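Local coordinates for protein cellulase (Bacteroides salanitronis, PDB 6WQY) that acts as a broad-specificity GH5_4 endoglucanase that probably cleaves the beta-1,4 links of cellulose, this chain carrying its catalytic (beta/alpha)8-barrel domain, at residues Leu230-Phe235 with Glu296-Gln301; Ile303-Gly308 with Tyr338-Phe343; Gln127-Ile132 with Ser143-Gln148. One frame throughout, in Å; residues are numbered along the deposited sequence.

In the fold
All three contacts belong to the (beta/alpha)8 barrel of this GH5 domain. Contact 2 pairs strand 305-310 with 342-346 in the wall, its centre about 10 Å from the chain's centre; contact 1 joins outer helices 228-234 and 284-299, and the centres of contacts 1 and 2 lie about 12 Å apart. They touch: F298 O and I303 N, 2.9 Å apart, form a probable hydrogen bond where helix 284-299 turns into strand 305-310, and I299 packs against A305 and G339. Contact 3 is centred about 26 Å from contact 1 and about 27 Å from contact 2, where a loop after strand 114-118 meets helix 139-159; there the D131 side chain lies about 4 Å from a bound magnesium ion.

Contact 1: residues Leu230-Phe235 with Glu296-Gln301; sequences LTVENF and ETFIDQ
F298 holds CG anti to its carbonyl carbon (chi1 -60°), while F235 holds CG anti to its backbone N (chi1 173°), and the two rings meet through CE1 of F298 and CD1 of F235, 3.8 Å apart. Their planes are turned 87° against each other with centroids 5.7 Å apart; the approach is oblique. From the same F298 ring CE2 reaches the other segment twice, at 3.9 Å from T231 CG2 and at 3.8 Å from V232 CG1, the latter in one of two modelled conformers of the valine. The outer end of the F298 ring thus meets T231, V232 and F235. This is the contact of neighbouring outer helices in a (beta/alpha)8 barrel: helix 228-234 follows strand 219-222, helix 284-299 follows strand 246-251, and V248 of the latter strand touches T231, F235 and F298 alike. Helix 284-299 has a wider, pi-type turn at 296-299. T297 lays CG2 over the centre of the F298 ring, 3.7 Å above its plane, and faces V232 with OG1, which lies 3.7 Å from V232 CB. No hydrogen bond spans the two segments, and both threonine hydroxyls bond to the carbonyl four residues earlier, T231 OG1 with N227 O and T297 OG1 with K293 O.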
ATOM      1  N   LEU A 230     -12.032   4.815   9.929  1.00  9.63           N
ATOM      2  CA  LEU A 230     -12.868   3.629   9.777  1.00  9.11           C
ATOM      3  C   LEU A 230     -12.128   2.356  10.156  1.00  9.13           C
ATOM      4  O   LEU A 230     -12.760   1.364  10.550  1.00 10.09           O
ATOM      5  CB  LEU A 230     -13.437   3.523   8.369  1.00  9.74           C
ATOM      6  CG  LEU A 230     -14.355   4.671   7.960  1.00 10.43           C
ATOM      7  CD1 LEU A 230     -14.890   4.428   6.553  1.00 11.54           C
ATOM      8  CD2 LEU A 230     -15.514   4.835   8.928  1.00 13.13           C
ATOM      9  N   THR A 231     -10.802   2.364  10.021  1.00  9.33           N
ATOM     10  CA  THR A 231      -9.979   1.226  10.423  1.00 10.06           C
ATOM     11  C   THR A 231      -9.918   1.121  11.947  1.00  9.38           C
ATOM     12  O   THR A 231     -10.241   0.075  12.528  1.00 10.54           O
ATOM     13  CB  THR A 231      -8.581   1.359   9.811  1.00  9.20           C
ATOM     14  OG1 THR A 231      -8.697   1.371   8.382  1.00  9.57           O
ATOM     15  CG2 THR A 231      -7.672   0.198  10.200  1.00 10.26           C
ATOM     16  N   VAL A 232      -9.534   2.197  12.636  0.58 10.52           N
ATOM     17  CA  VAL A 232      -9.456   2.079  14.091  0.58 11.58           C
ATOM     18  C   VAL A 232     -10.822   1.758  14.692  0.58 13.10           C
ATOM     19  O   VAL A 232     -10.907   1.069  15.718  0.58 15.25           O
ATOM     20  CB  VAL A 232      -8.799   3.303  14.764  0.58 13.27           C
ATOM     21  CG1 VAL A 232      -7.414   3.560  14.176  0.58 13.60           C
ATOM     22  CG2 VAL A 232      -9.680   4.528  14.664  0.58 11.53           C
ATOM     23  N   GLU A 233     -11.907   2.247  14.088  1.00 11.36           N
ATOM     24  CA  GLU A 233     -13.231   2.014  14.655  1.00 11.70           C
ATOM     25  C   GLU A 233     -13.780   0.627  14.356  1.00 11.18           C
ATOM     26  O   GLU A 233     -14.510   0.073  15.193  1.00 13.41           O
ATOM     27  CB  GLU A 233     -14.202   3.083  14.138  1.00 13.03           C
ATOM     28  CG  GLU A 233     -13.832   4.497  14.597  1.00 18.05           C
ATOM     29  CD  GLU A 233     -14.445   5.609  13.756  1.00 36.24           C
ATOM     30  OE1 GLU A 233     -15.203   5.315  12.808  1.00 31.40           O
ATOM     31  OE2 GLU A 233     -14.154   6.791  14.051  1.00 31.90           O
ATOM     32  N   ASN A 234     -13.472   0.044  13.207  1.00 10.33           N
ATOM     33  CA  ASN A 234     -14.194  -1.135  12.744  1.00 10.46           C
ATOM     34  C   ASN A 234     -13.333  -2.322  12.358  1.00 10.47           C
ATOM     35  O   ASN A 234     -13.879  -3.431  12.223  1.00 11.73           O
ATOM     36  CB  ASN A 234     -15.117  -0.790  11.564  1.00 11.18           C
ATOM     37  CG  ASN A 234     -16.010   0.385  11.866  1.00 11.92           C
ATOM     38  OD1 ASN A 234     -15.798   1.500  11.346  1.00 13.62           O
ATOM     39  ND2 ASN A 234     -16.979   0.168  12.696  1.00 11.07           N
ATOM     40  N   PHE A 235     -12.036  -2.157  12.143  1.00 10.45           N
ATOM     41  CA  PHE A 235     -11.176  -3.279  11.776  1.00 10.33           C
ATOM     42  C   PHE A 235     -11.077  -4.268  12.930  1.00 10.37           C
ATOM     43  O   PHE A 235     -10.970  -3.876  14.094  1.00 11.64           O
ATOM     44  CB  PHE A 235      -9.788  -2.732  11.419  1.00 11.61           C
ATOM     45  CG  PHE A 235      -8.740  -3.784  11.184  1.00 10.40           C
ATOM     46  CD1 PHE A 235      -8.008  -4.271  12.239  1.00 10.99           C
ATOM     47  CD2 PHE A 235      -8.439  -4.234   9.905  1.00 10.85           C
ATOM     48  CE1 PHE A 235      -7.026  -5.222  12.049  1.00 11.76           C
ATOM     49  CE2 PHE A 235      -7.455  -5.175   9.702  1.00 11.53           C
ATOM     50  CZ  PHE A 235      -6.748  -5.678  10.776  1.00 11.90           C
ATOM     51  N   GLU A 296      -2.415   4.437  19.207  0.54 14.09           N
ATOM     52  CA  GLU A 296      -3.187   4.045  20.384  0.54 15.49           C
ATOM     53  C   GLU A 296      -3.922   2.729  20.159  0.54 15.41           C
ATOM     54  O   GLU A 296      -3.987   1.885  21.063  0.54 14.70           O
ATOM     55  CB  GLU A 296      -4.182   5.156  20.736  0.54 18.47           C
ATOM     56  CG  GLU A 296      -5.275   4.748  21.720  0.54 29.72           C
ATOM     57  CD  GLU A 296      -6.186   5.909  22.094  0.54 30.45           C
ATOM     58  OE1 GLU A 296      -5.669   7.027  22.297  0.54 34.98           O
ATOM     59  OE2 GLU A 296      -7.415   5.703  22.173  0.54 37.66           O
ATOM     60  N   THR A 297      -4.490   2.536  18.965  1.00 13.05           N
ATOM     61  CA  THR A 297      -5.325   1.374  18.716  1.00 13.45           C
ATOM     62  C   THR A 297      -4.507   0.145  18.350  1.00 13.15           C
ATOM     63  O   THR A 297      -4.866  -0.971  18.744  1.00 14.64           O
ATOM     64  CB  THR A 297      -6.340   1.692  17.614  1.00 13.79           C
ATOM     65  OG1 THR A 297      -7.163   2.792  18.033  1.00 16.31           O
ATOM     66  CG2 THR A 297      -7.211   0.486  17.312  1.00 15.52           C
ATOM     67  N   PHE A 298      -3.425   0.320  17.588  1.00 12.59           N
ATOM     68  CA  PHE A 298      -2.657  -0.806  17.059  1.00 12.16           C
ATOM     69  C   PHE A 298      -1.254  -0.880  17.648  1.00 12.30           C
ATOM     70  O   PHE A 298      -0.940  -1.840  18.364  1.00 13.51           O
ATOM     71  CB  PHE A 298      -2.655  -0.742  15.524  1.00 12.18           C
ATOM     72  CG  PHE A 298      -4.029  -0.819  14.936  1.00 12.22           C
ATOM     73  CD1 PHE A 298      -4.809  -1.942  15.136  1.00 12.56           C
ATOM     74  CD2 PHE A 298      -4.561   0.239  14.231  1.00 12.21           C
ATOM     75  CE1 PHE A 298      -6.090  -2.020  14.612  1.00 13.22           C
ATOM     76  CE2 PHE A 298      -5.850   0.170  13.697  1.00 13.02           C
ATOM     77  CZ  PHE A 298      -6.607  -0.967  13.900  1.00 13.62           C
ATOM     78  N   ILE A 299      -0.410   0.116  17.386  1.00 12.26           N
ATOM     79  CA  ILE A 299       1.009   0.018  17.725  1.00 12.89           C
ATOM     80  C   ILE A 299       1.200  -0.278  19.206  1.00 13.65           C
ATOM     81  O   ILE A 299       1.942  -1.194  19.584  1.00 14.41           O
ATOM     82  CB  ILE A 299       1.730   1.318  17.320  1.00 13.36           C
ATOM     83  CG1 ILE A 299       1.528   1.645  15.834  1.00 13.38           C
ATOM     84  CG2 ILE A 299       3.207   1.238  17.648  1.00 16.14           C
ATOM     85  CD1 ILE A 299       1.999   0.566  14.874  1.00 13.34           C
ATOM     86  N   ASP A 300       0.547   0.509  20.062  1.00 15.02           N
ATOM     87  CA  ASP A 300       0.706   0.363  21.504  1.00 16.11           C
ATOM     88  C   ASP A 300       0.072  -0.911  22.030  1.00 15.18           C
ATOM     89  O   ASP A 300       0.327  -1.278  23.179  1.00 18.18           O
ATOM     90  CB  ASP A 300       0.083   1.552  22.236  1.00 17.13           C
ATOM     91  CG  ASP A 300       0.899   2.821  22.097  1.00 17.11           C
ATOM     92  OD1 ASP A 300       2.017   2.780  21.547  1.00 19.41           O
ATOM     93  OD2 ASP A 300       0.417   3.883  22.559  1.00 23.10           O
ATOM     94  N   GLN A 301      -0.771  -1.567  21.239  1.00 15.63           N
ATOM     95  CA  GLN A 301      -1.363  -2.847  21.597  1.00 16.86           C
ATOM     96  C   GLN A 301      -0.615  -4.016  20.971  1.00 16.97           C
ATOM     97  O   GLN A 301      -1.105  -5.148  21.004  1.00 19.88           O
ATOM     98  CB  GLN A 301      -2.836  -2.877  21.193  1.00 19.71           C
ATOM     99  CG  GLN A 301      -3.666  -1.825  21.891  1.00 25.98           C
ATOM    100  CD  GLN A 301      -3.670  -2.011  23.398  1.00 36.67           C
ATOM    101  OE1 GLN A 301      -3.307  -1.109  24.150  1.00 56.26           O
ATOM    102  NE2 GLN A 301      -4.075  -3.194  23.841  1.00 42.72           N
TER

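Contact 2: residues Ile303-Gly308 with Tyr338-Phe343; sequences IPAYIG and YGMPPF
I307 lays CG1 and CD1 across the M340 side chain at about a right angle, CD1 3.9 Å from M340 CB and CG1 4.0 Å from M340 SD. M340 runs anti at chi2 and bends at chi3 (-79°), so that CE swings to the same isoleucine. An alanine in place of I307 would probably leave M340 without its main apolar partner in this pair and open a gap toward F291 and A335, which I307 also touches. One residue earlier in the strand, Y306 CB rests on P341 CG at 3.6 Å, and the tyrosine hydroxyl bonds to E170. The strands run parallel, the first and last of the beta-alpha-beta unit 305-310, 318-337, 342-346. I307 N donates to P341 O at 3.0 Å (160° at the hydrogen), and F343 N donates to I307 O at 2.9 Å, more bent at its hydrogen (138°). One water takes the N-H of A305 at 3.1 Å and donates to G339 O at 2.8 Å, bridging the segments ahead of the I307-P342 bridge. P341 and P342 have no N-H to give; the pairing observed draws on the carbonyl of P341 and the amide of F343, so it does not need one from either proline.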
ATOM      1  N   ILE A 303       0.200  -4.462  17.759  1.00 13.38           N
ATOM      2  CA  ILE A 303      -0.235  -4.793  16.406  1.00 12.79           C
ATOM      3  C   ILE A 303       0.508  -3.881  15.432  1.00 11.99           C
ATOM      4  O   ILE A 303       0.344  -2.654  15.510  1.00 11.78           O
ATOM      5  CB  ILE A 303      -1.756  -4.625  16.249  1.00 12.40           C
ATOM      6  CG1 ILE A 303      -2.500  -5.486  17.271  1.00 16.30           C
ATOM      7  CG2 ILE A 303      -2.175  -4.973  14.823  1.00 13.32           C
ATOM      8  CD1 ILE A 303      -3.982  -5.190  17.335  1.00 18.24           C
ATOM      9  N   PRO A 304       1.303  -4.425  14.517  1.00 11.12           N
ATOM     10  CA  PRO A 304       2.002  -3.572  13.544  1.00 11.16           C
ATOM     11  C   PRO A 304       1.041  -2.989  12.525  1.00 10.49           C
ATOM     12  O   PRO A 304      -0.039  -3.525  12.275  1.00 10.58           O
ATOM     13  CB  PRO A 304       3.011  -4.522  12.882  1.00 11.83           C
ATOM     14  CG  PRO A 304       2.440  -5.881  13.067  1.00 15.74           C
ATOM     15  CD  PRO A 304       1.577  -5.857  14.297  1.00 12.03           C
ATOM     16  N   ALA A 305       1.469  -1.882  11.919  1.00 10.16           N
ATOM     17  CA  ALA A 305       0.675  -1.203  10.908  1.00  9.87           C
ATOM     18  C   ALA A 305       1.606  -0.472   9.962  1.00  9.49           C
ATOM     19  O   ALA A 305       2.701  -0.058  10.346  1.00 10.96           O
ATOM     20  CB  ALA A 305      -0.300  -0.211  11.552  1.00 10.82           C
ATOM     21  N   TYR A 306       1.145  -0.271   8.722  1.00  9.18           N
ATOM     22  CA  TYR A 306       1.944   0.440   7.739  1.00  8.51           C
ATOM     23  C   TYR A 306       1.062   1.352   6.909  1.00  8.57           C
ATOM     24  O   TYR A 306      -0.139   1.145   6.770  1.00  9.25           O
ATOM     25  CB  TYR A 306       2.755  -0.490   6.831  1.00  9.63           C
ATOM     26  CG  TYR A 306       1.956  -1.409   5.917  1.00  9.08           C
ATOM     27  CD1 TYR A 306       1.374  -2.565   6.404  1.00  9.99           C
ATOM     28  CD2 TYR A 306       1.818  -1.136   4.561  1.00  9.28           C
ATOM     29  CE1 TYR A 306       0.668  -3.422   5.576  1.00 10.79           C
ATOM     30  CE2 TYR A 306       1.116  -1.984   3.723  1.00  9.33           C
ATOM     31  CZ  TYR A 306       0.541  -3.140   4.229  1.00  8.87           C
ATOM     32  OH  TYR A 306      -0.145  -4.026   3.435  1.00  9.75           O
ATOM     33  N   ILE A 307       1.689   2.388   6.364  1.00  8.64           N
ATOM     34  CA  ILE A 307       1.024   3.367   5.505  1.00  8.33           C
ATOM     35  C   ILE A 307       1.373   2.951   4.080  1.00  8.10           C
ATOM     36  O   ILE A 307       2.432   3.288   3.539  1.00  8.61           O
ATOM     37  CB  ILE A 307       1.456   4.792   5.842  1.00  8.93           C
ATOM     38  CG1 ILE A 307       1.066   5.160   7.280  1.00 10.02           C
ATOM     39  CG2 ILE A 307       0.850   5.773   4.857  1.00 10.21           C
ATOM     40  CD1 ILE A 307       1.862   6.287   7.850  1.00 12.36           C
ATOM     41  N   GLY A 308       0.487   2.167   3.474  1.00  8.01           N
ATOM     42  CA  GLY A 308       0.750   1.573   2.179  1.00  7.97           C
ATOM     43  C   GLY A 308       0.800   2.561   1.035  1.00  7.57           C
ATOM     44  O   GLY A 308       1.376   2.240  -0.011  1.00  8.15           O
ATOM     45  N   TYR A 338       5.325   7.479  15.067  1.00 12.80           N
ATOM     46  CA  TYR A 338       4.090   6.803  15.455  1.00 13.04           C
ATOM     47  C   TYR A 338       4.078   5.336  15.048  1.00 14.45           C
ATOM     48  O   TYR A 338       3.030   4.680  15.151  1.00 18.81           O
ATOM     49  CB  TYR A 338       2.869   7.548  14.912  1.00 13.11           C
ATOM     50  CG  TYR A 338       2.595   8.834  15.656  1.00 12.53           C
ATOM     51  CD1 TYR A 338       1.789   8.844  16.781  1.00 13.20           C
ATOM     52  CD2 TYR A 338       3.171  10.044  15.255  1.00 13.65           C
ATOM     53  CE1 TYR A 338       1.546  10.018  17.486  1.00 14.61           C
ATOM     54  CE2 TYR A 338       2.930  11.216  15.949  1.00 14.22           C
ATOM     55  CZ  TYR A 338       2.118  11.199  17.065  1.00 14.18           C
ATOM     56  OH  TYR A 338       1.884  12.374  17.752  1.00 16.95           O
ATOM     57  N   GLY A 339       5.195   4.806  14.552  1.00 13.25           N
ATOM     58  CA  GLY A 339       5.366   3.369  14.431  1.00 13.39           C
ATOM     59  C   GLY A 339       4.999   2.723  13.121  1.00 12.42           C
ATOM     60  O   GLY A 339       4.840   1.497  13.083  1.00 13.53           O
ATOM     61  N   MET A 340       4.892   3.482  12.028  1.00 11.44           N
ATOM     62  CA  MET A 340       4.411   2.941  10.756  1.00 10.64           C
ATOM     63  C   MET A 340       5.374   3.253   9.617  1.00 10.55           C
ATOM     64  O   MET A 340       5.769   4.417   9.450  1.00 12.10           O
ATOM     65  CB  MET A 340       3.046   3.558  10.428  1.00 11.24           C
ATOM     66  CG  MET A 340       1.959   3.168  11.412  1.00 11.89           C
ATOM     67  SD  MET A 340       0.401   4.021  11.103  1.00 12.52           S
ATOM     68  CE  MET A 340       0.771   5.620  11.836  1.00 13.42           C
ATOM     69  N   PRO A 341       5.773   2.271   8.814  1.00 10.39           N
ATOM     70  CA  PRO A 341       6.577   2.581   7.619  1.00  9.65           C
ATOM     71  C   PRO A 341       5.708   3.208   6.545  1.00  9.74           C
ATOM     72  O   PRO A 341       4.626   2.695   6.253  1.00 10.48           O
ATOM     73  CB  PRO A 341       7.096   1.212   7.162  1.00 10.97           C
ATOM     74  CG  PRO A 341       6.165   0.215   7.755  1.00 15.78           C
ATOM     75  CD  PRO A 341       5.610   0.814   9.021  1.00 10.20           C
ATOM     76  N   PRO A 342       6.158   4.321   5.936  1.00  9.70           N
ATOM     77  CA  PRO A 342       5.392   4.947   4.852  1.00  9.52           C
ATOM     78  C   PRO A 342       5.888   4.518   3.483  1.00  9.56           C
ATOM     79  O   PRO A 342       7.100   4.392   3.262  1.00  9.79           O
ATOM     80  CB  PRO A 342       5.664   6.436   5.080  1.00 10.95           C
ATOM     81  CG  PRO A 342       7.106   6.456   5.578  1.00 11.25           C
ATOM     82  CD  PRO A 342       7.284   5.172   6.383  1.00 10.25           C
ATOM     83  N   PHE A 343       4.945   4.327   2.547  1.00  8.78           N
ATOM     84  CA  PHE A 343       5.236   3.961   1.162  1.00  8.17           C
ATOM     85  C   PHE A 343       4.747   5.081   0.249  1.00  8.21           C
ATOM     86  O   PHE A 343       3.538   5.304   0.118  1.00  8.99           O
ATOM     87  CB  PHE A 343       4.547   2.645   0.784  1.00  8.70           C
ATOM     88  CG  PHE A 343       5.191   1.414   1.387  1.00  8.08           C
ATOM     89  CD1 PHE A 343       5.103   1.155   2.753  1.00  9.62           C
ATOM     90  CD2 PHE A 343       5.860   0.517   0.586  1.00  8.33           C
ATOM     91  CE1 PHE A 343       5.707   0.022   3.299  1.00  9.71           C
ATOM     92  CE2 PHE A 343       6.455  -0.617   1.120  1.00  9.69           C
ATOM     93  CZ  PHE A 343       6.372  -0.863   2.478  1.00  9.84           C
TER
HETATM   94  O   HOH W   1       4.391  -1.277  12.751  1.00 13.89           O

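Contact 3: residues Gln127-Ile132 with Ser143-Gln148; sequences QYWLDI and SAVKAQ
V145 and Q148 of helix 139-159 receive W129 and L130 from the loop after strand 114-118, so a loop of the (beta/alpha)8 barrel is held against one of its outer helices. V145 comes first: CG1 meets L130 CD1 at 3.6 Å, the side chains crossing at about a right angle, and CG2 comes within 3.4 Å of W129 O. An inverse gamma turn centred on L130 shapes the loop here, and W199 of helix 191-209 touches both L130 and V145. K146 turns away and pairs through NZ with E198. One turn after V145, Q148 reaches out with CG anti to its backbone N (chi1 -179°) and lays its amide flat on the indole of W129, the two planes only 11° apart. Its CG forms a CH-pi contact 3.7 Å from the centroid of the six-membered ring, 12° off the normal, and CD lies 3.3 Å from W129 CD2. L130 CB covers the opposite face. The nitrogens are no bonded pair, for both are donors: W129 NE1 bonds to D122 OD2 instead, and Q148 NE2, which has a partner elsewhere, sits 3.2 Å above the plane, over the centre of the indole.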
ATOM      1  N   GLN A 127     -16.954  -2.246  -8.341  1.00 10.30           N
ATOM      2  CA  GLN A 127     -17.548  -2.359  -9.672  1.00 11.63           C
ATOM      3  C   GLN A 127     -17.135  -3.619 -10.420  1.00 11.56           C
ATOM      4  O   GLN A 127     -17.682  -3.870 -11.507  1.00 13.38           O
ATOM      5  CB  GLN A 127     -17.296  -1.090 -10.501  1.00 14.01           C
ATOM      6  CG  GLN A 127     -15.888  -0.933 -11.024  1.00 14.78           C
ATOM      7  CD  GLN A 127     -15.683   0.409 -11.735  1.00 21.78           C
ATOM      8  OE1 GLN A 127     -15.219   1.381 -11.137  1.00 31.29           O
ATOM      9  NE2 GLN A 127     -16.032   0.459 -13.011  1.00 16.63           N
ATOM     10  N   TYR A 128     -16.241  -4.432  -9.862  1.00 11.18           N
ATOM     11  CA  TYR A 128     -15.823  -5.692 -10.476  1.00 11.05           C
ATOM     12  C   TYR A 128     -16.161  -6.853  -9.537  1.00 11.93           C
ATOM     13  O   TYR A 128     -17.072  -6.739  -8.708  1.00 12.73           O
ATOM     14  CB  TYR A 128     -14.335  -5.643 -10.846  1.00 11.91           C
ATOM     15  CG  TYR A 128     -13.957  -4.434 -11.677  1.00 10.92           C
ATOM     16  CD1 TYR A 128     -14.402  -4.297 -12.984  1.00 14.08           C
ATOM     17  CD2 TYR A 128     -13.153  -3.438 -11.162  1.00 11.65           C
ATOM     18  CE1 TYR A 128     -14.053  -3.189 -13.747  1.00 14.77           C
ATOM     19  CE2 TYR A 128     -12.797  -2.340 -11.916  1.00 13.32           C
ATOM     20  CZ  TYR A 128     -13.253  -2.223 -13.200  1.00 12.95           C
ATOM     21  OH  TYR A 128     -12.901  -1.115 -13.948  1.00 17.15           O
ATOM     22  N   TRP A 129     -15.452  -7.981  -9.637  1.00 12.21           N
ATOM     23  CA  TRP A 129     -15.860  -9.169  -8.887  1.00 12.76           C
ATOM     24  C   TRP A 129     -15.766  -8.963  -7.378  1.00 10.80           C
ATOM     25  O   TRP A 129     -16.536  -9.566  -6.621  1.00 11.90           O
ATOM     26  CB  TRP A 129     -15.023 -10.396  -9.287  1.00 12.90           C
ATOM     27  CG  TRP A 129     -13.564 -10.317  -8.925  1.00 11.83           C
ATOM     28  CD1 TRP A 129     -12.554  -9.830  -9.700  1.00 11.61           C
ATOM     29  CD2 TRP A 129     -12.951 -10.746  -7.697  1.00 11.10           C
ATOM     30  NE1 TRP A 129     -11.362  -9.919  -9.037  1.00 12.38           N
ATOM     31  CE2 TRP A 129     -11.567 -10.486  -7.810  1.00 10.85           C
ATOM     32  CE3 TRP A 129     -13.428 -11.338  -6.521  1.00 11.14           C
ATOM     33  CZ2 TRP A 129     -10.670 -10.777  -6.795  1.00 10.99           C
ATOM     34  CZ3 TRP A 129     -12.534 -11.637  -5.516  1.00 11.35           C
ATOM     35  CH2 TRP A 129     -11.163 -11.349  -5.656  1.00 11.47           C
ATOM     36  N   LEU A 130     -14.812  -8.170  -6.920  1.00 10.64           N
ATOM     37  CA  LEU A 130     -14.550  -7.975  -5.496  1.00 10.61           C
ATOM     38  C   LEU A 130     -15.508  -6.878  -5.058  1.00 10.68           C
ATOM     39  O   LEU A 130     -15.178  -5.694  -5.106  1.00 11.36           O
ATOM     40  CB  LEU A 130     -13.074  -7.646  -5.337  1.00 10.96           C
ATOM     41  CG  LEU A 130     -12.503  -7.519  -3.936  1.00 11.10           C
ATOM     42  CD1 LEU A 130     -12.790  -8.707  -3.053  1.00 10.92           C
ATOM     43  CD2 LEU A 130     -11.002  -7.304  -4.068  1.00 11.38           C
ATOM     44  N   ASP A 131     -16.726  -7.280  -4.658  1.00 10.54           N
ATOM     45  CA  ASP A 131     -17.910  -6.409  -4.600  1.00 11.15           C
ATOM     46  C   ASP A 131     -18.527  -6.403  -3.204  1.00 10.04           C
ATOM     47  O   ASP A 131     -19.408  -7.206  -2.889  1.00 11.17           O
ATOM     48  CB  ASP A 131     -18.901  -6.951  -5.652  1.00 13.16           C
ATOM     49  CG  ASP A 131     -20.222  -6.222  -5.672  1.00 12.67           C
ATOM     50  OD1 ASP A 131     -20.414  -5.199  -4.991  1.00 13.34           O
ATOM     51  OD2 ASP A 131     -21.140  -6.733  -6.390  1.00 16.22           O
ATOM     52  N   ILE A 132     -18.063  -5.468  -2.370  0.64  9.93           N
ATOM     53  CA  ILE A 132     -18.510  -5.388  -0.978  0.64  9.44           C
ATOM     54  C   ILE A 132     -19.975  -4.989  -0.886  0.64 10.02           C
ATOM     55  O   ILE A 132     -20.689  -5.430   0.023  0.64 11.34           O
ATOM     56  CB  ILE A 132     -17.599  -4.433  -0.182  0.64  9.97           C
ATOM     57  CG1 ILE A 132     -17.906  -4.454   1.319  0.64 14.20           C
ATOM     58  CG2 ILE A 132     -17.718  -2.999  -0.707  0.64 12.03           C
ATOM     59  CD1 ILE A 132     -17.448  -5.710   2.024  0.64 13.41           C
ATOM     60  N   SER A 143     -20.279 -15.490  -0.787  1.00 10.75           N
ATOM     61  CA  SER A 143     -19.611 -16.776  -0.945  1.00 11.40           C
ATOM     62  C   SER A 143     -18.748 -16.806  -2.199  1.00 10.98           C
ATOM     63  O   SER A 143     -17.634 -17.348  -2.173  1.00 11.50           O
ATOM     64  CB  SER A 143     -20.650 -17.897  -0.984  1.00 12.99           C
ATOM     65  OG  SER A 143     -21.239 -18.064   0.291  1.00 14.89           O
ATOM     66  N   ALA A 144     -19.244 -16.253  -3.314  1.00 11.02           N
ATOM     67  CA  ALA A 144     -18.469 -16.244  -4.553  1.00 11.66           C
ATOM     68  C   ALA A 144     -17.228 -15.366  -4.440  1.00 11.04           C
ATOM     69  O   ALA A 144     -16.174 -15.713  -4.983  1.00 11.37           O
ATOM     70  CB  ALA A 144     -19.355 -15.773  -5.713  1.00 13.40           C
ATOM     71  N   VAL A 145     -17.346 -14.205  -3.789  1.00 10.83           N
ATOM     72  CA  VAL A 145     -16.184 -13.350  -3.584  1.00 10.13           C
ATOM     73  C   VAL A 145     -15.139 -14.081  -2.762  1.00  9.47           C
ATOM     74  O   VAL A 145     -13.950 -14.079  -3.094  1.00  9.80           O
ATOM     75  CB  VAL A 145     -16.576 -12.018  -2.923  1.00 10.48           C
ATOM     76  CG1 VAL A 145     -15.321 -11.222  -2.594  1.00 12.52           C
ATOM     77  CG2 VAL A 145     -17.496 -11.219  -3.822  1.00 12.79           C
ATOM     78  N   LYS A 146     -15.572 -14.704  -1.668  1.00 10.05           N
ATOM     79  CA  LYS A 146     -14.638 -15.436  -0.825  1.00 10.47           C
ATOM     80  C   LYS A 146     -13.993 -16.589  -1.582  1.00 10.26           C
ATOM     81  O   LYS A 146     -12.793 -16.847  -1.423  1.00 10.81           O
ATOM     82  CB  LYS A 146     -15.349 -15.942   0.422  1.00 10.35           C
ATOM     83  CG  LYS A 146     -15.740 -14.832   1.398  1.00 10.32           C
ATOM     84  CD  LYS A 146     -16.543 -15.400   2.551  1.00 11.45           C
ATOM     85  CE  LYS A 146     -16.919 -14.349   3.567  1.00 14.17           C
ATOM     86  NZ  LYS A 146     -17.759 -14.912   4.669  1.00 16.37           N
ATOM     87  N   ALA A 147     -14.765 -17.300  -2.398  1.00 10.30           N
ATOM     88  CA  ALA A 147     -14.201 -18.418  -3.146  1.00 11.12           C
ATOM     89  C   ALA A 147     -13.118 -17.935  -4.103  1.00  9.80           C
ATOM     90  O   ALA A 147     -12.067 -18.566  -4.242  1.00 10.45           O
ATOM     91  CB  ALA A 147     -15.297 -19.142  -3.922  1.00 11.78           C
ATOM     92  N   GLN A 148     -13.366 -16.814  -4.780  1.00  9.86           N
ATOM     93  CA  GLN A 148     -12.375 -16.268  -5.704  1.00  9.98           C
ATOM     94  C   GLN A 148     -11.144 -15.758  -4.953  1.00  9.30           C
ATOM     95  O   GLN A 148     -10.003 -15.998  -5.376  1.00  9.57           O
ATOM     96  CB  GLN A 148     -13.006 -15.175  -6.565  1.00 10.04           C
ATOM     97  CG  GLN A 148     -12.025 -14.601  -7.563  1.00  9.95           C
ATOM     98  CD  GLN A 148     -12.662 -13.869  -8.715  1.00  9.96           C
ATOM     99  OE1 GLN A 148     -13.877 -13.835  -8.861  1.00 10.57           O
ATOM    100  NE2 GLN A 148     -11.829 -13.297  -9.570  1.00 10.29           N
TER